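PDB 3N6Y: immunoglobulin-like protein from Pseudomonas aeruginosa, which is of unknown function but is probably exported and belongs to a family of immunoglobulin-like (E-set) domains. Local coordinates for residues A[41-46]-A[132-137]; A[11-17]-A[50-56]; A[64-68]-A[122-126]. One frame throughout, in Å; residues are numbered along the deposited sequence.

Interaction 1 (A[41-46]-A[132-137]); sequences TTEVPA and KSFDVR
V44 fills the hollow that F134 and V136 leave on one face of the sheet. One of its methyls, CG2, leans on the F134 ring obliquely, 3.7 Å from CD1, while its CB lies 3.9 Å from CG2 of V136. The first torsion of V44, which sets CG1 opposite the backbone N (chi1 175°), leaves CG2 beside that nitrogen and so on the F134 flank. A46 settles its CB 3.8 Å from CG1 of V136, and at the other end T42 lays CG2 against the carbonyl oxygen of S133. T41 O meets the rim of the F134 ring near its plane at CE1. On the opposite face E43 folds back over D135, its OE1 2.6 Å from OD2 in one of two D135 conformers, where an acid probably holds a proton; above the R137 guanidinium OE1 makes a long contact of charges alone. Backbone bonds set this register: D135 N to T42 O (2.8 Å), V44 N to D135 O (2.9 Å) and R137 N to V44 O (3.1 Å). Such a short edge strand, paired in parallel with the C-terminal strand of an otherwise antiparallel sheet, recalls the A'-G pairing of many immunoglobulin-like sandwiches.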
loop_
_atom_site.group_PDB
_atom_site.type_symbol
_atom_site.label_atom_id
_atom_site.label_comp_id
_atom_site.label_asym_id
_atom_site.label_seq_id
_atom_site.Cartn_x
_atom_site.Cartn_y
_atom_site.Cartn_z
ATOM N N THR A 41 -1.304 3.022 -13.278
ATOM C CA THR A 41 -1.661 1.773 -13.939
ATOM C C THR A 41 -2.079 0.738 -12.906
ATOM O O THR A 41 -1.656 0.852 -11.737
ATOM C CB THR A 41 -0.452 1.197 -14.725
ATOM O OG1 THR A 41 -0.917 0.069 -15.476
ATOM C CG2 THR A 41 0.656 0.780 -13.775
ATOM N N THR A 42 -2.848 -0.260 -13.355
ATOM C CA THR A 42 -3.088 -1.469 -12.571
ATOM C C THR A 42 -2.286 -2.659 -13.059
ATOM O O THR A 42 -2.345 -3.742 -12.442
ATOM C CB THR A 42 -4.588 -1.838 -12.545
ATOM O OG1 THR A 42 -5.138 -1.931 -13.881
ATOM C CG2 THR A 42 -5.316 -0.783 -11.694
ATOM N N GLU A 43 -1.482 -2.432 -14.094
ATOM C CA GLU A 43 -0.688 -3.485 -14.724
ATOM C C GLU A 43 0.769 -3.325 -14.310
ATOM O O GLU A 43 1.427 -2.345 -14.618
ATOM C CB GLU A 43 -0.852 -3.445 -16.246
ATOM C CG GLU A 43 -2.251 -3.749 -16.719
ATOM C CD GLU A 43 -2.633 -5.216 -16.533
ATOM O OE1 GLU A 43 -1.729 -6.103 -16.525
ATOM O OE2 GLU A 43 -3.847 -5.493 -16.404
ATOM N N VAL A 44 1.255 -4.304 -13.568
ATOM C CA VAL A 44 2.554 -4.248 -12.921
ATOM C C VAL A 44 3.485 -5.330 -13.466
ATOM O O VAL A 44 3.126 -6.501 -13.431
ATOM C CB VAL A 44 2.352 -4.417 -11.427
ATOM C CG1 VAL A 44 3.688 -4.496 -10.684
ATOM C CG2 VAL A 44 1.494 -3.266 -10.845
ATOM N N PRO A 45 4.697 -4.955 -13.920
ATOM C CA PRO A 45 5.643 -5.994 -14.394
ATOM C C PRO A 45 6.129 -6.940 -13.312
ATOM O O PRO A 45 6.507 -6.488 -12.219
ATOM C CB PRO A 45 6.847 -5.191 -14.920
ATOM C CG PRO A 45 6.461 -3.807 -14.938
ATOM C CD PRO A 45 5.264 -3.607 -14.024
ATOM N N ALA A 46 6.194 -8.226 -13.651
ATOM C CA ALA A 46 6.687 -9.263 -12.756
ATOM C C ALA A 46 8.196 -9.257 -12.867
ATOM O O ALA A 46 8.820 -10.187 -13.423
ATOM C CB ALA A 46 6.116 -10.624 -13.129
ATOM N N LYS A 132 -6.832 -0.806 -4.127
ATOM C CA LYS A 132 -6.569 -1.025 -5.519
ATOM C C LYS A 132 -6.103 -2.439 -5.763
ATOM O O LYS A 132 -5.306 -2.981 -4.953
ATOM C CB LYS A 132 -5.493 -0.063 -6.049
ATOM C CG LYS A 132 -5.713 0.324 -7.505
ATOM C CD LYS A 132 -6.899 1.323 -7.673
ATOM C CE LYS A 132 -7.185 1.599 -9.078
ATOM N NZ LYS A 132 -8.448 2.352 -9.318
ATOM N N SER A 133 -6.600 -2.978 -6.897
ATOM C CA SER A 133 -6.239 -4.327 -7.380
ATOM C C SER A 133 -5.244 -4.185 -8.518
ATOM O O SER A 133 -5.554 -3.486 -9.506
ATOM C CB SER A 133 -7.480 -5.109 -7.824
ATOM O OG SER A 133 -8.241 -5.444 -6.675
ATOM N N PHE A 134 -4.082 -4.836 -8.385
ATOM C CA PHE A 134 -3.043 -4.862 -9.434
ATOM C C PHE A 134 -2.853 -6.253 -10.034
ATOM O O PHE A 134 -2.892 -7.235 -9.300
ATOM C CB PHE A 134 -1.724 -4.404 -8.889
ATOM C CG PHE A 134 -1.783 -3.044 -8.304
ATOM C CD1 PHE A 134 -1.481 -1.940 -9.060
ATOM C CD2 PHE A 134 -2.089 -2.871 -6.928
ATOM C CE1 PHE A 134 -1.527 -0.686 -8.506
ATOM C CE2 PHE A 134 -2.149 -1.620 -6.381
ATOM C CZ PHE A 134 -1.863 -0.532 -7.163
ATOM N N ASP A 135 -2.613 -6.283 -11.340
ATOM C CA ASP A 135 -2.375 -7.504 -12.116
ATOM C C ASP A 135 -0.880 -7.538 -12.427
ATOM O O ASP A 135 -0.400 -6.696 -13.193
ATOM C CB ASP A 135 -3.203 -7.450 -13.416
ATOM C CG ASP A 135 -2.905 -8.587 -14.352
ATOM O OD1 ASP A 135 -2.872 -9.741 -13.887
ATOM O OD2 ASP A 135 -2.690 -8.324 -15.567
ATOM N N VAL A 136 -0.183 -8.503 -11.825
ATOM C CA VAL A 136 1.254 -8.650 -11.942
ATOM C C VAL A 136 1.474 -9.744 -12.986
ATOM O O VAL A 136 1.003 -10.869 -12.845
ATOM C CB VAL A 136 1.891 -9.007 -10.601
ATOM C CG1 VAL A 136 3.369 -9.440 -10.753
ATOM C CG2 VAL A 136 1.720 -7.832 -9.623
ATOM N N ARG A 137 2.150 -9.394 -14.065
ATOM C CA ARG A 137 2.460 -10.396 -15.075
ATOM C C ARG A 137 3.707 -10.059 -15.842
ATOM O O ARG A 137 4.253 -8.959 -15.726
ATOM C CB ARG A 137 1.287 -10.612 -16.025
ATOM C CG ARG A 137 1.033 -9.513 -17.021
ATOM C CD ARG A 137 -0.301 -9.792 -17.724
ATOM N NE ARG A 137 -0.486 -9.006 -18.939
ATOM C CZ ARG A 137 -1.669 -8.776 -19.499
ATOM N NH1 ARG A 137 -2.766 -9.281 -18.952
ATOM N NH2 ARG A 137 -1.757 -8.050 -20.607
ATOM O OXT ARG A 137 4.166 -10.930 -16.578
#

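Interaction 2 (A[11-17]-A[50-56]); sequences PIEYGVF and TKFGMRY
In this antiparallel strand pair of the beta-sandwich, 13-14 pairs with 51-59, while 16-17, beyond the corner at G15, also pairs with 38-40. G15 faces G53 through two bonds, G15 N to G53 O and G53 N to G15 O, each 3.0 Å. Both glycines adopt backbone angles that a side chain would crowd. On the face that carries E13 and R55, these two form a side-on salt bridge: NE reaches OE2 at 2.9 Å almost straight (177°), and NH2 reaches OE1 at 2.9 Å. Both oxygens lie near the guanidinium plane, but the carboxylate is turned 45° from it, and NE meets OE2 from above. Extended K51 passes its CE over one face of the F17 ring, 3.9 Å from the centroid, a CH-pi contact; the ring edge meets G53 N and M54 O. A water joins F17 O to K51 N. On the other face I12 CG2 rests on CG of selenomethionine M54, 4.0 Å away. The side-chain OE1 of Q36 bonds K51 NZ, and its backbone O bonds R55 NH1; strand 101-106 flanks 51-59, V16 forms backbone bonds with Q39 of strand 38-40, and F52 and M54 pack on L120 of strand 116-124.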
loop_
_atom_site.group_PDB
_atom_site.type_symbol
_atom_site.label_atom_id
_atom_site.label_comp_id
_atom_site.label_asym_id
_atom_site.label_seq_id
_atom_site.Cartn_x
_atom_site.Cartn_y
_atom_site.Cartn_z
ATOM N N PRO A 11 -7.720 12.888 -4.649
ATOM C CA PRO A 11 -7.513 11.697 -5.467
ATOM C C PRO A 11 -6.549 10.709 -4.849
ATOM O O PRO A 11 -5.582 11.105 -4.191
ATOM C CB PRO A 11 -6.861 12.252 -6.744
ATOM C CG PRO A 11 -6.896 13.706 -6.644
ATOM C CD PRO A 11 -7.022 14.053 -5.212
ATOM N N ILE A 12 -6.800 9.426 -5.065
ATOM C CA ILE A 12 -5.816 8.412 -4.712
ATOM C C ILE A 12 -4.880 8.207 -5.907
ATOM O O ILE A 12 -5.327 7.974 -7.027
ATOM C CB ILE A 12 -6.488 7.084 -4.324
ATOM C CG1 ILE A 12 -7.298 7.258 -3.008
ATOM C CG2 ILE A 12 -5.446 6.026 -4.151
ATOM C CD1 ILE A 12 -8.623 6.539 -3.055
ATOM N N GLU A 13 -3.581 8.303 -5.712
ATOM C CA GLU A 13 -2.663 7.977 -6.798
ATOM C C GLU A 13 -2.449 6.477 -6.741
ATOM O O GLU A 13 -2.350 5.908 -5.650
ATOM C CB GLU A 13 -1.320 8.667 -6.601
ATOM C CG GLU A 13 -1.408 10.185 -6.499
ATOM C CD GLU A 13 -0.073 10.820 -6.116
ATOM O OE1 GLU A 13 0.774 10.965 -7.019
ATOM O OE2 GLU A 13 0.123 11.135 -4.910
ATOM N N TYR A 14 -2.284 5.846 -7.886
ATOM C CA TYR A 14 -1.990 4.414 -7.874
ATOM C C TYR A 14 -1.162 4.025 -9.084
ATOM O O TYR A 14 -1.319 4.620 -10.170
ATOM C CB TYR A 14 -3.269 3.586 -7.823
ATOM C CG TYR A 14 -4.082 3.696 -9.043
ATOM C CD1 TYR A 14 -3.842 2.844 -10.135
ATOM C CD2 TYR A 14 -5.059 4.689 -9.179
ATOM C CE1 TYR A 14 -4.566 2.934 -11.268
ATOM C CE2 TYR A 14 -5.797 4.800 -10.327
ATOM C CZ TYR A 14 -5.553 3.930 -11.373
ATOM O OH TYR A 14 -6.319 4.088 -12.489
ATOM N N GLY A 15 -0.338 2.996 -8.919
ATOM C CA GLY A 15 0.518 2.512 -9.986
ATOM C C GLY A 15 1.919 2.125 -9.602
ATOM O O GLY A 15 2.144 1.657 -8.489
ATOM N N VAL A 16 2.845 2.297 -10.538
ATOM C CA VAL A 16 4.229 1.921 -10.410
ATOM C C VAL A 16 5.033 3.162 -10.004
ATOM O O VAL A 16 4.972 4.204 -10.689
ATOM C CB VAL A 16 4.793 1.267 -11.705
ATOM C CG1 VAL A 16 6.329 1.062 -11.577
ATOM C CG2 VAL A 16 4.093 -0.069 -12.003
ATOM N N PHE A 17 5.779 3.022 -8.912
ATOM C CA PHE A 17 6.636 4.082 -8.335
ATOM C C PHE A 17 7.914 4.136 -9.115
ATOM O O PHE A 17 8.544 3.106 -9.377
ATOM C CB PHE A 17 6.950 3.828 -6.866
ATOM C CG PHE A 17 5.794 4.113 -5.934
ATOM C CD1 PHE A 17 4.626 3.367 -5.984
ATOM C CD2 PHE A 17 5.894 5.106 -4.963
ATOM C CE1 PHE A 17 3.563 3.618 -5.089
ATOM C CE2 PHE A 17 4.842 5.365 -4.083
ATOM C CZ PHE A 17 3.677 4.618 -4.145
ATOM N N THR A 50 10.587 -3.757 -9.013
ATOM C CA THR A 50 9.340 -3.025 -9.269
ATOM C C THR A 50 8.621 -2.741 -7.966
ATOM O O THR A 50 8.396 -3.654 -7.201
ATOM C CB THR A 50 8.417 -3.847 -10.165
ATOM O OG1 THR A 50 9.066 -4.119 -11.398
ATOM C CG2 THR A 50 7.068 -3.127 -10.495
ATOM N N LYS A 51 8.316 -1.480 -7.723
ATOM C CA LYS A 51 7.514 -1.017 -6.588
ATOM C C LYS A 51 6.169 -0.488 -7.053
ATOM O O LYS A 51 6.082 0.310 -7.997
ATOM C CB LYS A 51 8.298 0.023 -5.774
ATOM C CG LYS A 51 7.520 0.693 -4.666
ATOM C CD LYS A 51 8.408 1.784 -4.053
ATOM C CE LYS A 51 7.607 2.625 -3.086
ATOM N NZ LYS A 51 8.426 3.757 -2.521
ATOM N N PHE A 52 5.085 -0.953 -6.419
ATOM C CA PHE A 52 3.773 -0.513 -6.796
ATOM C C PHE A 52 2.863 -0.308 -5.585
ATOM O O PHE A 52 3.147 -0.803 -4.495
ATOM C CB PHE A 52 3.080 -1.498 -7.765
ATOM C CG PHE A 52 2.825 -2.872 -7.159
ATOM C CD1 PHE A 52 3.835 -3.821 -7.052
ATOM C CD2 PHE A 52 1.569 -3.191 -6.643
ATOM C CE1 PHE A 52 3.600 -5.043 -6.479
ATOM C CE2 PHE A 52 1.319 -4.439 -6.087
ATOM C CZ PHE A 52 2.338 -5.358 -5.992
ATOM N N GLY A 53 1.804 0.441 -5.783
ATOM C CA GLY A 53 0.831 0.671 -4.743
ATOM C C GLY A 53 0.108 1.983 -4.897
ATOM O O GLY A 53 -0.175 2.412 -6.027
HETATM N N MSE A 54 -0.208 2.590 -3.767
HETATM C CA MSE A 54 -1.038 3.772 -3.623
HETATM C C MSE A 54 -0.324 4.886 -2.822
HETATM O O MSE A 54 0.445 4.588 -1.877
HETATM C CB MSE A 54 -2.374 3.382 -2.933
HETATM C CG MSE A 54 -3.353 2.630 -3.834
HETATM SE SE MSE A 54 -4.968 2.267 -2.825
HETATM C CE MSE A 54 -4.223 1.098 -1.505
ATOM N N ARG A 55 -0.643 6.147 -3.146
ATOM C CA ARG A 55 -0.228 7.301 -2.376
ATOM C C ARG A 55 -1.484 8.163 -2.264
ATOM O O ARG A 55 -2.230 8.350 -3.233
ATOM C CB ARG A 55 0.930 8.057 -3.014
ATOM C CG ARG A 55 1.401 9.232 -2.168
ATOM C CD ARG A 55 2.765 9.719 -2.602
ATOM N NE ARG A 55 2.695 10.185 -3.994
ATOM C CZ ARG A 55 3.719 10.172 -4.839
ATOM N NH1 ARG A 55 4.912 9.737 -4.470
ATOM N NH2 ARG A 55 3.539 10.579 -6.081
ATOM N N TYR A 56 -1.741 8.669 -1.079
ATOM C CA TYR A 56 -3.000 9.335 -0.762
ATOM C C TYR A 56 -2.780 10.381 0.339
ATOM O O TYR A 56 -1.730 10.405 1.016
ATOM C CB TYR A 56 -4.090 8.314 -0.343
ATOM C CG TYR A 56 -3.572 7.157 0.480
ATOM C CD1 TYR A 56 -3.097 6.011 -0.131
ATOM C CD2 TYR A 56 -3.510 7.227 1.872
ATOM C CE1 TYR A 56 -2.598 4.973 0.599
ATOM C CE2 TYR A 56 -3.032 6.188 2.604
ATOM C CZ TYR A 56 -2.549 5.061 1.959
ATOM O OH TYR A 56 -2.023 4.007 2.653
HETATM O O HOH W 1 9.338 0.553 -9.490
#

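Interaction 3 (A[64-68]-A[122-126]); sequences GDTPL and VFQGD
The side-chain amide of Q124 reaches out to the backbone of the loop before strand 68-74, where NE2 donates to T66 O at 2.8 Å. The bond is nearly straight, with an N-H...O angle of 176°, and it arrives in the carbonyl plane on a lone pair, while T66 O itself lies in the plane of the amide. An extended chain makes this reach possible: CG stands opposite the backbone N (chi1 -177°) and the next torsion continues the line, carrying the amide away from its own strand. While NE2 serves T66 O, OE1 at the other end of the amide makes a weak hydrogen bond to R127 NH2. T66 closes over the glutamine shaft, its CB 4.0 Å from CG of Q124, and its CG2 packs by the backbone N of G125 (3.9 Å). A water donates to P67 O at 2.7 Å and accepts from G125 N at 2.8 Å, linking two atoms that at 4.2 Å are too far apart to bond directly. Below this polar layer L68 turns inward: CD1 touches CG1 of V122 at 3.9 Å, CD2 lies against CB of Q124, and its CA approaches F123 O at 3.3 Å in a CA-H...O contact. L58, L94 and L129 also pack on L68, and M54 and Y56 on V122. The loop, held where strand 68-74 begins beside antiparallel 116-124, carries the chain from strand 51-59 to the other sheet, a sheet-to-sheet connection of an immunoglobulin-like sandwich.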
loop_
_atom_site.group_PDB
_atom_site.type_symbol
_atom_site.label_atom_id
_atom_site.label_comp_id
_atom_site.label_asym_id
_atom_site.label_seq_id
_atom_site.Cartn_x
_atom_site.Cartn_y
_atom_site.Cartn_z
ATOM N N GLY A 64 -3.770 10.322 18.898
ATOM C CA GLY A 64 -4.457 9.260 19.641
ATOM C C GLY A 64 -5.331 8.366 18.786
ATOM O O GLY A 64 -6.116 7.563 19.303
ATOM N N ASP A 65 -5.205 8.506 17.471
ATOM C CA ASP A 65 -6.080 7.814 16.536
ATOM C C ASP A 65 -5.645 6.364 16.371
ATOM O O ASP A 65 -4.463 5.997 16.560
ATOM C CB ASP A 65 -6.086 8.475 15.154
ATOM C CG ASP A 65 -6.794 9.824 15.133
ATOM O OD1 ASP A 65 -7.467 10.170 16.129
ATOM O OD2 ASP A 65 -6.688 10.511 14.102
ATOM N N THR A 66 -6.625 5.533 16.080
ATOM C CA THR A 66 -6.383 4.154 15.653
ATOM C C THR A 66 -5.443 4.194 14.429
ATOM O O THR A 66 -5.679 4.932 13.479
ATOM C CB THR A 66 -7.699 3.469 15.293
ATOM O OG1 THR A 66 -8.574 3.460 16.439
ATOM C CG2 THR A 66 -7.528 2.007 14.773
ATOM N N PRO A 67 -4.361 3.415 14.477
ATOM C CA PRO A 67 -3.435 3.340 13.361
ATOM C C PRO A 67 -4.054 2.715 12.121
ATOM O O PRO A 67 -5.220 2.229 12.139
ATOM C CB PRO A 67 -2.329 2.457 13.928
ATOM C CG PRO A 67 -3.098 1.482 14.691
ATOM C CD PRO A 67 -4.105 2.332 15.429
ATOM N N LEU A 68 -3.315 2.807 11.021
ATOM C CA LEU A 68 -3.750 2.170 9.807
ATOM C C LEU A 68 -3.347 0.708 9.821
ATOM O O LEU A 68 -2.331 0.323 10.356
ATOM C CB LEU A 68 -3.162 2.848 8.574
ATOM C CG LEU A 68 -3.486 4.324 8.383
ATOM C CD1 LEU A 68 -2.813 4.800 7.044
ATOM C CD2 LEU A 68 -5.033 4.536 8.421
ATOM N N VAL A 122 -6.113 -0.261 2.393
ATOM C CA VAL A 122 -5.838 0.520 3.579
ATOM C C VAL A 122 -7.089 0.668 4.441
ATOM O O VAL A 122 -8.080 1.221 4.012
ATOM C CB VAL A 122 -5.377 1.985 3.254
ATOM C CG1 VAL A 122 -4.938 2.678 4.575
ATOM C CG2 VAL A 122 -4.299 1.994 2.262
ATOM N N PHE A 123 -6.974 0.167 5.682
ATOM C CA PHE A 123 -8.058 0.258 6.662
ATOM C C PHE A 123 -7.660 1.115 7.852
ATOM O O PHE A 123 -6.466 1.156 8.267
ATOM C CB PHE A 123 -8.365 -1.129 7.239
ATOM C CG PHE A 123 -9.008 -2.066 6.272
ATOM C CD1 PHE A 123 -8.275 -2.905 5.418
ATOM C CD2 PHE A 123 -10.365 -2.145 6.228
ATOM C CE1 PHE A 123 -8.921 -3.766 4.527
ATOM C CE2 PHE A 123 -11.017 -3.003 5.307
ATOM C CZ PHE A 123 -10.278 -3.815 4.490
ATOM N N GLN A 124 -8.662 1.720 8.497
ATOM C CA GLN A 124 -8.473 2.177 9.888
ATOM C C GLN A 124 -9.486 1.376 10.717
ATOM O O GLN A 124 -10.722 1.620 10.565
ATOM C CB GLN A 124 -8.716 3.673 10.023
ATOM C CG GLN A 124 -8.435 4.128 11.429
ATOM C CD GLN A 124 -8.815 5.561 11.725
ATOM O OE1 GLN A 124 -9.866 6.058 11.308
ATOM N NE2 GLN A 124 -7.956 6.234 12.512
ATOM N N GLY A 125 -9.010 0.430 11.539
ATOM C CA GLY A 125 -9.924 -0.491 12.205
ATOM C C GLY A 125 -10.670 -1.277 11.141
ATOM O O GLY A 125 -10.041 -1.834 10.235
ATOM N N ASP A 126 -12.010 -1.314 11.218
ATOM C CA ASP A 126 -12.825 -2.003 10.244
ATOM C C ASP A 126 -13.130 -1.230 8.953
ATOM O O ASP A 126 -13.740 -1.794 8.012
ATOM C CB ASP A 126 -14.181 -2.378 10.872
ATOM C CG ASP A 126 -14.103 -3.377 12.021
ATOM O OD1 ASP A 126 -13.024 -3.949 12.301
ATOM O OD2 ASP A 126 -15.183 -3.550 12.689
HETATM O O HOH W 2 -6.334 -0.247 11.935
#

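How the interactions relate
Together the three contacts illustrate how a sandwich is closed by pairing segments distant in sequence. Interactions 1 and 2 are neighbours, their centres about 11 Å apart, and they touch directly: T41 O lies on Y14, V44 on T50 and F134 on G53, with the F52 and F134 rings edge-to-face between the sheets. Along the chain their segments alternate, so the two closures interlock. Interaction 3 lies on the opposite side of the chain's centre from interaction 1; its centre is about 26 Å from that of interaction 1 and about 20 Å from that of interaction 2. It opens after interaction 2 has closed, both its segments fall between those of interaction 1, and adjacent strands 116-124 and 127-136 join it to interaction 1.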